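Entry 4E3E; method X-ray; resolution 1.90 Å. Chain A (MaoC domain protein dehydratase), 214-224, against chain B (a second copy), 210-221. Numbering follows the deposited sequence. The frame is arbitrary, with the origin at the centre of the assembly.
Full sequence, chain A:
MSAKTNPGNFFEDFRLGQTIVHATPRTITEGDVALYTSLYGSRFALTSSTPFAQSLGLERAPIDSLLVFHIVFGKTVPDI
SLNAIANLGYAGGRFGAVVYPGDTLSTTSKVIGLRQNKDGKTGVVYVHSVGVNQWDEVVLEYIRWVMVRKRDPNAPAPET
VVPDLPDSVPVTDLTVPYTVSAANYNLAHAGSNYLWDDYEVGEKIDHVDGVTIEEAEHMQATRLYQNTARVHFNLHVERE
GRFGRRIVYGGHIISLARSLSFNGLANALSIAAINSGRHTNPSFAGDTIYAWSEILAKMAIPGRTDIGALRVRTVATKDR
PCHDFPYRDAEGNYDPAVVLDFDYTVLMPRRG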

# COMPACT_ATOMS: atom_id res chain seq x y z
N GLU A 214 -4.73 -12.13 -4.21
CA GLU A 214 -3.29 -12.30 -4.47
C GLU A 214 -2.55 -12.52 -3.15
O GLU A 214 -3.01 -12.06 -2.10
N GLU A 215 -1.41 -13.22 -3.17
CA GLU A 215 -0.63 -13.42 -1.94
C GLU A 215 -0.22 -12.10 -1.29
O GLU A 215 -0.38 -11.93 -0.07
N ALA A 216 0.30 -11.17 -2.10
CA ALA A 216 0.82 -9.90 -1.59
C ALA A 216 -0.31 -9.13 -0.96
O ALA A 216 -0.11 -8.38 -0.01
N GLU A 217 -1.52 -9.34 -1.51
CA GLU A 217 -2.69 -8.60 -1.06
C GLU A 217 -3.13 -8.99 0.36
O GLU A 217 -3.27 -8.11 1.22
N HIS A 218 -3.32 -10.28 0.62
CA HIS A 218 -3.75 -10.66 1.99
C HIS A 218 -2.64 -10.50 3.01
O HIS A 218 -2.89 -10.05 4.15
N MSE A 219 -1.39 -10.73 2.60
CA MSE A 219 -0.24 -10.52 3.52
C MSE A 219 -0.17 -9.08 3.89
O MSE A 219 0.05 -8.74 5.07
N GLN A 220 -0.37 -8.20 2.91
CA GLN A 220 -0.29 -6.76 3.21
C GLN A 220 -1.39 -6.27 4.18
O GLN A 220 -1.13 -5.42 5.05
N ALA A 221 -2.62 -6.78 4.00
CA ALA A 221 -3.71 -6.45 4.91
C ALA A 221 -3.38 -7.00 6.29
O ALA A 221 -3.50 -6.28 7.29
N THR A 222 -2.91 -8.24 6.34
CA THR A 222 -2.61 -8.89 7.63
C THR A 222 -1.50 -8.15 8.42
O THR A 222 -1.59 -8.01 9.66
N ARG A 223 -0.49 -7.63 7.70
CA ARG A 223 0.57 -6.80 8.32
C ARG A 223 0.05 -5.45 8.77
O ARG A 223 0.51 -4.91 9.80
N LEU A 224 -0.89 -4.89 8.01
CA LEU A 224 -1.50 -3.61 8.40
C LEU A 224 -2.16 -3.77 9.77
O LEU A 224 -2.14 -2.86 10.61
N GLY B 210 8.98 -17.13 10.16
CA GLY B 210 9.46 -16.98 8.79
C GLY B 210 8.42 -16.29 7.92
O GLY B 210 7.23 -16.54 8.07
N VAL B 211 8.87 -15.41 7.02
CA VAL B 211 7.96 -14.69 6.12
C VAL B 211 8.41 -14.78 4.67
O VAL B 211 9.60 -14.59 4.35
N THR B 212 7.45 -15.07 3.79
CA THR B 212 7.76 -15.26 2.37
C THR B 212 7.64 -13.94 1.61
O THR B 212 6.66 -13.20 1.78
N ILE B 213 8.65 -13.65 0.78
CA ILE B 213 8.70 -12.44 -0.04
C ILE B 213 7.89 -12.61 -1.32
O ILE B 213 8.06 -13.59 -2.04
N GLU B 214 7.00 -11.65 -1.59
CA GLU B 214 6.26 -11.61 -2.86
C GLU B 214 6.89 -10.55 -3.79
O GLU B 214 7.49 -9.59 -3.30
N GLU B 215 6.78 -10.72 -5.10
CA GLU B 215 7.31 -9.71 -6.04
C GLU B 215 6.72 -8.32 -5.80
O GLU B 215 7.47 -7.33 -5.74
N ALA B 216 5.39 -8.25 -5.66
CA ALA B 216 4.69 -6.98 -5.53
C ALA B 216 5.15 -6.31 -4.25
O ALA B 216 5.19 -5.08 -4.17
N GLU B 217 5.49 -7.14 -3.26
CA GLU B 217 5.87 -6.63 -1.95
C GLU B 217 7.22 -5.89 -1.96
O GLU B 217 7.29 -4.74 -1.51
N HIS B 218 8.27 -6.52 -2.49
CA HIS B 218 9.57 -5.81 -2.51
C HIS B 218 9.61 -4.67 -3.51
O HIS B 218 10.17 -3.59 -3.21
N MSE B 219 8.90 -4.82 -4.62
CA MSE B 219 8.82 -3.72 -5.63
C MSE B 219 8.13 -2.55 -5.00
O MSE B 219 8.57 -1.39 -5.17
N GLN B 220 7.06 -2.81 -4.25
CA GLN B 220 6.33 -1.70 -3.62
C GLN B 220 7.16 -0.93 -2.57
O GLN B 220 7.06 0.30 -2.48
N ALA B 221 7.93 -1.66 -1.76
CA ALA B 221 8.82 -1.05 -0.79
C ALA B 221 9.88 -0.24 -1.53
O ALA B 221 10.13 0.93 -1.20

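Two copies of one helix start meet here, with their axes 9.3 Å apart at closest approach and 61° between their directions. Glu A214 is the N-cap residue. Its CB points toward chain B, but the side chain makes no contact there.

Glu A215 also starts toward chain B, with chi1 and chi2 both m. Its CB lies 3.5 Å from CD of Glu B214. Its end leads away, and OE1 accepts a hydrogen bond from NE2 of His A218 at 2.7 Å.

Ala A216 sits where the backbones come closest. Its short side chain points in, and its CB is 3.8 Å from CB of Ala B216 and 4.0 Å from CB of Glu B214. Water 1 accepts from N of Ala A216 at 2.9 Å and donates to OE1 of Glu B214 at 3.3 Å. The water thus links the first turn of helix A to the N-cap residue of helix B.

Glu A217 points away. Its OE1 accepts from N of Glu A214 at 3.0 Å, within its own chain.

Met A219 is selenomethionine, in the m, t, p rotamer. It points in, placing SE 4.0 Å from CG of Glu B214. Its CE reaches 3.0 Å from O of Thr B212, a tight contact.

Gln A220 (chi1 t, chi2 t) meets its own counterpart. Its NE2 donates to OE1 of Gln B220 at 3.1 Å, the one direct hydrogen bond across the stretches.

Arg A223 extends m, t, t toward chain B. Its NH2 lies 3.5 Å from CB of Val B211. NH1 forms a long salt bridge to OE1 of Glu B217, at 3.6 Å. Water 2 reinforces this pairing: it accepts from NH2 of Arg A223 at 2.7 Å and donates to OE2 of Glu B217 at 2.7 Å.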

# COMPACT_ATOMS: atom_id res chain seq x y z
CB GLU A 214 -2.73 -11.08 -5.23
CG GLU A 214 -3.27 -10.91 -6.65
CD GLU A 214 -2.98 -12.13 -7.53
OE1 GLU A 214 -1.82 -12.61 -7.55
OE2 GLU A 214 -3.90 -12.62 -8.23
CB GLU A 215 0.62 -14.27 -2.19
CG GLU A 215 0.34 -15.70 -2.63
CD GLU A 215 -0.12 -16.62 -1.49
OE1 GLU A 215 -0.34 -16.17 -0.33
OE2 GLU A 215 -0.26 -17.81 -1.77
CB ALA A 216 1.45 -9.08 -2.71
CB GLU A 217 -3.83 -8.73 -2.07
CG GLU A 217 -5.23 -8.41 -1.58
CD GLU A 217 -6.28 -9.19 -2.39
OE1 GLU A 217 -6.01 -9.51 -3.57
OE2 GLU A 217 -7.36 -9.50 -1.84
CB HIS A 218 -4.40 -12.03 2.00
CG HIS A 218 -3.43 -13.15 1.88
ND1 HIS A 218 -2.71 -13.58 2.93
CD2 HIS A 218 -3.07 -13.94 0.79
CE1 HIS A 218 -1.92 -14.60 2.52
NE2 HIS A 218 -2.13 -14.79 1.21
CB MSE A 219 1.11 -10.96 2.92
CG MSE A 219 1.11 -12.49 2.81
SE MSE A 219 2.83 -12.95 1.95
CE MSE A 219 4.17 -12.51 3.35
CB GLN A 220 -0.23 -5.91 1.93
CG GLN A 220 -0.19 -4.38 2.19
CD GLN A 220 0.21 -3.62 0.93
OE1 GLN A 220 -0.30 -3.90 -0.15
NE2 GLN A 220 1.13 -2.67 1.05
CB ALA A 221 -5.05 -7.00 4.39
CB THR A 222 -2.27 -10.38 7.41
OG1 THR A 222 -3.30 -10.97 6.60
CG2 THR A 222 -2.18 -11.15 8.75
CB ARG A 223 1.77 -6.63 7.38
CG ARG A 223 2.66 -7.87 7.31
CD ARG A 223 3.62 -7.80 6.13
NE ARG A 223 4.71 -8.75 6.30
CZ ARG A 223 5.38 -9.34 5.31
NH1 ARG A 223 5.07 -9.09 4.04
NH2 ARG A 223 6.36 -10.18 5.61
CB LEU A 224 -2.53 -3.15 7.35
CG LEU A 224 -3.25 -1.82 7.63
CD1 LEU A 224 -2.28 -0.65 7.57
CD2 LEU A 224 -4.41 -1.60 6.67
CB VAL B 211 7.74 -13.21 6.54
CG1 VAL B 211 7.08 -13.14 7.91
CG2 VAL B 211 9.04 -12.39 6.50
CB THR B 212 6.85 -16.34 1.78
OG1 THR B 212 6.98 -17.52 2.57
CG2 THR B 212 7.22 -16.66 0.33
CB ILE B 213 10.16 -12.08 -0.39
CG1 ILE B 213 10.96 -11.84 0.90
CG2 ILE B 213 10.25 -10.88 -1.33
CD1 ILE B 213 12.43 -11.58 0.68
CB GLU B 214 4.77 -11.31 -2.61
CG GLU B 214 4.02 -12.42 -1.88
CD GLU B 214 4.07 -13.76 -2.63
OE1 GLU B 214 3.81 -13.78 -3.86
OE2 GLU B 214 4.36 -14.81 -2.01
CB GLU B 215 7.09 -10.11 -7.50
CG GLU B 215 7.83 -11.38 -7.93
CD GLU B 215 9.33 -11.18 -8.16
OE1 GLU B 215 9.89 -10.07 -7.89
OE2 GLU B 215 9.95 -12.14 -8.61
CB ALA B 216 3.18 -7.18 -5.49
CB GLU B 217 5.85 -7.75 -0.91
CG GLU B 217 6.62 -7.53 0.38
CD GLU B 217 7.07 -8.86 0.98
OE1 GLU B 217 6.39 -9.90 0.75
OE2 GLU B 217 8.12 -8.90 1.67
CB HIS B 218 10.73 -6.78 -2.65
CG HIS B 218 10.88 -7.32 -4.03
ND1 HIS B 218 11.48 -6.61 -5.00
CD2 HIS B 218 10.50 -8.53 -4.59
CE1 HIS B 218 11.48 -7.34 -6.13
NE2 HIS B 218 10.86 -8.50 -5.88
CB MSE B 219 8.07 -4.12 -6.91
CG MSE B 219 8.94 -5.12 -7.68
SE MSE B 219 7.88 -5.64 -9.26
CE MSE B 219 7.86 -3.99 -10.36
CB GLN B 220 4.97 -2.15 -3.07
CG GLN B 220 4.18 -1.02 -2.36
CD GLN B 220 2.71 -1.42 -2.14
OE1 GLN B 220 2.44 -2.54 -1.71
NE2 GLN B 220 1.78 -0.54 -2.46
CB ALA B 221 9.45 -2.09 0.14
O HOH W 1 1.40 -11.76 -4.76
O HOH W 2 7.69 -11.00 3.39